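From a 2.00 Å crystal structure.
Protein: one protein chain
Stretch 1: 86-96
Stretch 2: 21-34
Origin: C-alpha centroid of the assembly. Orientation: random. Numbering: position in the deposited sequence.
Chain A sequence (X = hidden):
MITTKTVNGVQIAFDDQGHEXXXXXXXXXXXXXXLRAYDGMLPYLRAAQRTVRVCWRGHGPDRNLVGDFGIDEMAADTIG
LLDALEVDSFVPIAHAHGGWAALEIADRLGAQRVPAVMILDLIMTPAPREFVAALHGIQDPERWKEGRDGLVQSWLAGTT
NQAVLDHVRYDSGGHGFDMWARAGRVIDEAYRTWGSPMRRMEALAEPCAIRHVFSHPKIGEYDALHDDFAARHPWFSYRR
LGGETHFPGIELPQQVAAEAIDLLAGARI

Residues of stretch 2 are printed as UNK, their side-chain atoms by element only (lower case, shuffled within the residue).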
# COMPACT_ATOMS: atom_id res chain seq x y z
N GLU A 86 -10.59 -17.84 -9.55
CA GLU A 86 -11.16 -18.51 -10.72
C GLU A 86 -10.34 -18.25 -11.98
O GLU A 86 -10.87 -17.88 -13.04
CB GLU A 86 -12.60 -18.10 -10.92
CG GLU A 86 -13.46 -18.37 -9.73
CD GLU A 86 -14.84 -17.76 -9.89
OE1 GLU A 86 -15.60 -18.23 -10.78
OE2 GLU A 86 -15.13 -16.80 -9.13
N VAL A 87 -9.05 -18.47 -11.87
CA VAL A 87 -8.17 -18.52 -13.02
C VAL A 87 -8.23 -19.95 -13.53
O VAL A 87 -7.99 -20.89 -12.78
CB VAL A 87 -6.74 -18.13 -12.65
CG1 VAL A 87 -5.80 -18.42 -13.81
CG2 VAL A 87 -6.69 -16.64 -12.28
N ASP A 88 -8.61 -20.11 -14.79
CA ASP A 88 -8.56 -21.44 -15.39
C ASP A 88 -7.17 -21.67 -15.97
O ASP A 88 -6.22 -21.94 -15.23
CB ASP A 88 -9.66 -21.62 -16.45
CG ASP A 88 -9.81 -23.08 -16.89
OD1 ASP A 88 -9.07 -23.96 -16.35
OD2 ASP A 88 -10.67 -23.36 -17.75
N SER A 89 -7.01 -21.55 -17.29
CA SER A 89 -5.73 -21.85 -17.89
C SER A 89 -4.78 -20.68 -17.70
O SER A 89 -5.18 -19.52 -17.75
CB SER A 89 -5.88 -22.19 -19.38
OG SER A 89 -6.43 -21.11 -20.12
N PHE A 90 -3.51 -21.00 -17.45
CA PHE A 90 -2.57 -19.95 -17.13
C PHE A 90 -1.16 -20.38 -17.49
O PHE A 90 -0.85 -21.57 -17.61
CB PHE A 90 -2.66 -19.55 -15.64
CG PHE A 90 -2.35 -20.66 -14.64
CD1 PHE A 90 -3.35 -21.49 -14.16
CD2 PHE A 90 -1.07 -20.81 -14.15
CE1 PHE A 90 -3.07 -22.48 -13.20
CE2 PHE A 90 -0.78 -21.79 -13.19
CZ PHE A 90 -1.77 -22.61 -12.72
N VAL A 91 -0.33 -19.37 -17.64
CA VAL A 91 1.04 -19.51 -18.08
C VAL A 91 1.94 -18.91 -17.01
O VAL A 91 2.13 -17.69 -16.96
CB VAL A 91 1.26 -18.82 -19.44
CG1 VAL A 91 2.73 -18.70 -19.74
CG2 VAL A 91 0.54 -19.58 -20.53
N PRO A 92 2.55 -19.73 -16.15
CA PRO A 92 3.54 -19.21 -15.21
C PRO A 92 4.72 -18.56 -15.90
O PRO A 92 5.24 -19.07 -16.90
CB PRO A 92 3.97 -20.45 -14.43
CG PRO A 92 2.86 -21.40 -14.54
CD PRO A 92 2.17 -21.13 -15.85
N ILE A 93 5.13 -17.41 -15.37
CA ILE A 93 6.40 -16.77 -15.67
C ILE A 93 7.17 -16.73 -14.35
O ILE A 93 6.69 -16.14 -13.38
CB ILE A 93 6.22 -15.35 -16.23
CG1 ILE A 93 5.24 -15.34 -17.43
CG2 ILE A 93 7.58 -14.71 -16.60
CD1 ILE A 93 5.12 -13.93 -18.11
N ALA A 94 8.37 -17.34 -14.31
CA ALA A 94 9.06 -17.60 -13.04
C ALA A 94 10.53 -17.21 -13.10
O ALA A 94 11.27 -17.63 -14.01
CB ALA A 94 8.93 -19.07 -12.66
N HIS A 95 10.98 -16.44 -12.11
CA HIS A 95 12.35 -15.96 -12.08
C HIS A 95 13.26 -16.91 -11.31
O HIS A 95 12.94 -17.33 -10.19
CB HIS A 95 12.46 -14.58 -11.45
CG HIS A 95 13.86 -14.10 -11.35
ND1 HIS A 95 14.59 -14.16 -10.18
CD2 HIS A 95 14.70 -13.58 -12.28
CE1 HIS A 95 15.79 -13.67 -10.39
NE2 HIS A 95 15.88 -13.31 -11.66
N ALA A 96 14.42 -17.19 -11.91
CA ALA A 96 15.41 -18.11 -11.36
C ALA A 96 14.74 -19.24 -10.60
O ALA A 96 13.92 -19.98 -11.15
CB ALA A 96 16.40 -17.35 -10.48
N UNK A 21 -9.33 -12.20 -22.86
CA UNK A 21 -9.57 -13.64 -22.73
C UNK A 21 -8.35 -14.47 -23.11
O UNK A 21 -7.43 -14.02 -23.80
c UNK A 21 -10.73 -13.90 -23.71
c UNK A 21 -9.92 -11.69 -24.10
c UNK A 21 -11.14 -12.54 -24.24
N UNK A 22 -8.38 -15.72 -22.66
CA UNK A 22 -7.29 -16.63 -22.92
C UNK A 22 -6.56 -16.95 -21.63
O UNK A 22 -7.03 -16.63 -20.53
N UNK A 23 -5.39 -17.60 -21.74
CA UNK A 23 -4.62 -17.93 -20.54
C UNK A 23 -4.13 -16.70 -19.81
O UNK A 23 -3.78 -15.68 -20.42
c UNK A 23 -4.76 -18.15 -22.95
c UNK A 23 -3.89 -19.25 -22.40
c UNK A 23 -3.44 -18.75 -21.08
N UNK A 24 -4.09 -16.83 -18.49
CA UNK A 24 -3.65 -15.78 -17.58
C UNK A 24 -2.13 -15.87 -17.42
O UNK A 24 -1.59 -16.97 -17.21
c UNK A 24 -5.88 -15.88 -16.46
c UNK A 24 -4.38 -15.93 -16.24
c UNK A 24 -3.91 -14.90 -15.18
N UNK A 25 -1.44 -14.74 -17.50
CA UNK A 25 -0.05 -14.70 -17.06
C UNK A 25 0.02 -14.69 -15.52
O UNK A 25 -0.62 -13.87 -14.86
c UNK A 25 1.52 -14.69 -19.63
c UNK A 25 1.46 -13.69 -21.81
c UNK A 25 1.79 -14.76 -20.99
c UNK A 25 0.60 -12.50 -19.92
c UNK A 25 0.65 -13.48 -17.61
c UNK A 25 0.93 -13.56 -19.08
c UNK A 25 0.87 -12.56 -21.27
N UNK A 26 0.82 -15.61 -14.95
CA UNK A 26 1.04 -15.66 -13.50
C UNK A 26 2.53 -15.47 -13.27
O UNK A 26 3.35 -16.32 -13.67
c UNK A 26 0.52 -16.95 -12.86
c UNK A 26 0.82 -16.95 -11.36
c UNK A 26 -0.95 -17.12 -13.09
N UNK A 27 2.89 -14.34 -12.68
CA UNK A 27 4.27 -14.03 -12.41
C UNK A 27 4.65 -14.60 -11.04
O UNK A 27 3.86 -14.57 -10.09
c UNK A 27 4.56 -12.53 -12.45
o UNK A 27 4.11 -11.88 -11.25
c UNK A 27 3.91 -11.90 -13.67
N UNK A 28 5.84 -15.16 -10.99
CA UNK A 28 6.37 -15.83 -9.81
C UNK A 28 7.80 -15.36 -9.69
O UNK A 28 8.57 -15.48 -10.66
c UNK A 28 6.31 -17.35 -9.93
c UNK A 28 4.91 -17.94 -10.11
c UNK A 28 5.01 -19.38 -10.56
c UNK A 28 4.07 -17.82 -8.85
N UNK A 29 8.14 -14.78 -8.54
CA UNK A 29 9.44 -14.18 -8.35
C UNK A 29 10.40 -15.23 -7.77
O UNK A 29 10.02 -16.37 -7.51
o UNK A 29 8.46 -11.96 -8.02
c UNK A 29 9.33 -12.94 -7.46
N UNK A 30 11.66 -14.84 -7.63
CA UNK A 30 12.66 -15.67 -6.98
C UNK A 30 12.57 -15.55 -5.47
O UNK A 30 11.61 -15.01 -4.92
N UNK A 31 13.60 -16.06 -4.79
CA UNK A 31 13.60 -16.03 -3.33
C UNK A 31 13.99 -14.63 -2.89
O UNK A 31 14.85 -14.01 -3.48
c UNK A 31 13.27 -19.06 -1.71
c UNK A 31 14.18 -19.30 -3.74
c UNK A 31 14.06 -18.41 -2.74
c UNK A 31 12.99 -20.34 -2.17
c UNK A 31 14.58 -17.05 -2.73
c UNK A 31 12.08 -19.58 0.28
n UNK A 31 13.55 -20.46 -3.41
c UNK A 31 11.82 -20.86 -0.20
c UNK A 31 12.82 -18.68 -0.45
c UNK A 31 12.27 -21.26 -1.42
N UNK A 32 13.31 -14.13 -1.85
CA UNK A 32 13.67 -12.89 -1.17
C UNK A 32 13.28 -11.65 -1.95
O UNK A 32 13.89 -10.60 -1.76
c UNK A 32 15.17 -12.79 -0.85
N UNK A 33 12.29 -11.72 -2.82
CA UNK A 33 11.78 -10.50 -3.41
C UNK A 33 10.37 -10.79 -3.86
O UNK A 33 9.89 -11.93 -3.78
c UNK A 33 13.47 -11.34 -7.77
n UNK A 33 13.49 -10.38 -6.86
c UNK A 33 12.85 -10.81 -5.72
c UNK A 33 12.70 -9.94 -4.52
c UNK A 33 12.46 -12.08 -5.97
n UNK A 33 12.86 -12.39 -7.25
N UNK A 34 9.67 -9.73 -4.25
CA UNK A 34 8.22 -9.85 -4.40
C UNK A 34 7.77 -9.45 -5.80
O UNK A 34 8.57 -9.41 -6.74
c UNK A 34 7.86 -7.53 -3.42
o UNK A 34 8.56 -7.12 -4.37
o UNK A 34 7.40 -6.76 -2.54
c UNK A 34 7.54 -9.01 -3.32
O HOH W 1 -7.56 -18.45 -18.43

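Position 21 carries three carbons that close a ring onto the backbone N, out of reach of stretch 1: Pro21. Position 22 has no side-chain atom. Its phi/psi of 111/-169 would jam a CB against the preceding carbonyl, which by itself calls for glycine, so this is Gly22; a water donates to its O (2.8 Å) and to the O of Ser89 (2.7 Å), bridging the backbones.

Position 23 again has three carbons in a ring closed on N, with its CB 4.1 Å from Val91 CG2. It is Pro23, and its CA makes a CA-H...O contact of 3.3 Å with Ser89 O.

Position 24 shows one carbon carrying two more, the beta-branched pattern of valine. Val24 CG2 lies 3.7 Å from Val87 CG1, and its CB is 4.1 Å from Phe90 CB.

At 25, one carbon leads to a six-carbon ring with no heteroatom: Phe25. Its CD1 sits 4.1 Å from Val91 CB and 4.0 Å from Ile93 CD1, so one ring atom serves two neighbours on the same sheet face.

Position 26 repeats the one-carbon, two-carbon fork and is Val26; its CG2 approaches Phe90 CD2 at 3.8 Å. Position 27 has one carbon bearing an oxygen and a carbon, hence Thr27. Its side chain shares the face of Val91 and Ile93, but its CA supplies the close approach, 3.4 Å to Ile93 O.

Position 28 has four carbons forked at the second: Leu28, with CD1 4.1 Å from Pro92 CB and CB 4.2 Å from Ala94 CB.

Position 29 has one carbon and one oxygen, with CB pointing away from stretch 1. Ser29 OG instead donates to the O of position 34 (2.9 Å). Position 30 is bare; an ideal CB would clash with His95 ND1 at 3.0 Å, consistent with Gly30.

Position 31 bears fused five- and six-membered rings with one nitrogen, Trp31, and 32 a single carbon, Ala32; neither touches stretch 1. Position 33 has a five-membered ring with two nitrogens: His33, whose NE2 accepts from Gly30 N (2.8 Å) and lies 3.8 Å from His95 ND1. Position 34, two carbons with two oxygens on the second, is Asp34, out of reach.

The contact is a parallel strand pairing. Val24, Val26 and Leu28 each donate N and accept at O, giving six backbone hydrogen bonds from Val24 N to Ser89 O (3.0 Å) through His95 N to Leu28 O (3.0 Å). Alternation sends these three to the face of Phe90, Pro92 and Ala94; apolar packing lines both faces.

Stretch 2 (21-34) PGPVFVTLSGWAHD
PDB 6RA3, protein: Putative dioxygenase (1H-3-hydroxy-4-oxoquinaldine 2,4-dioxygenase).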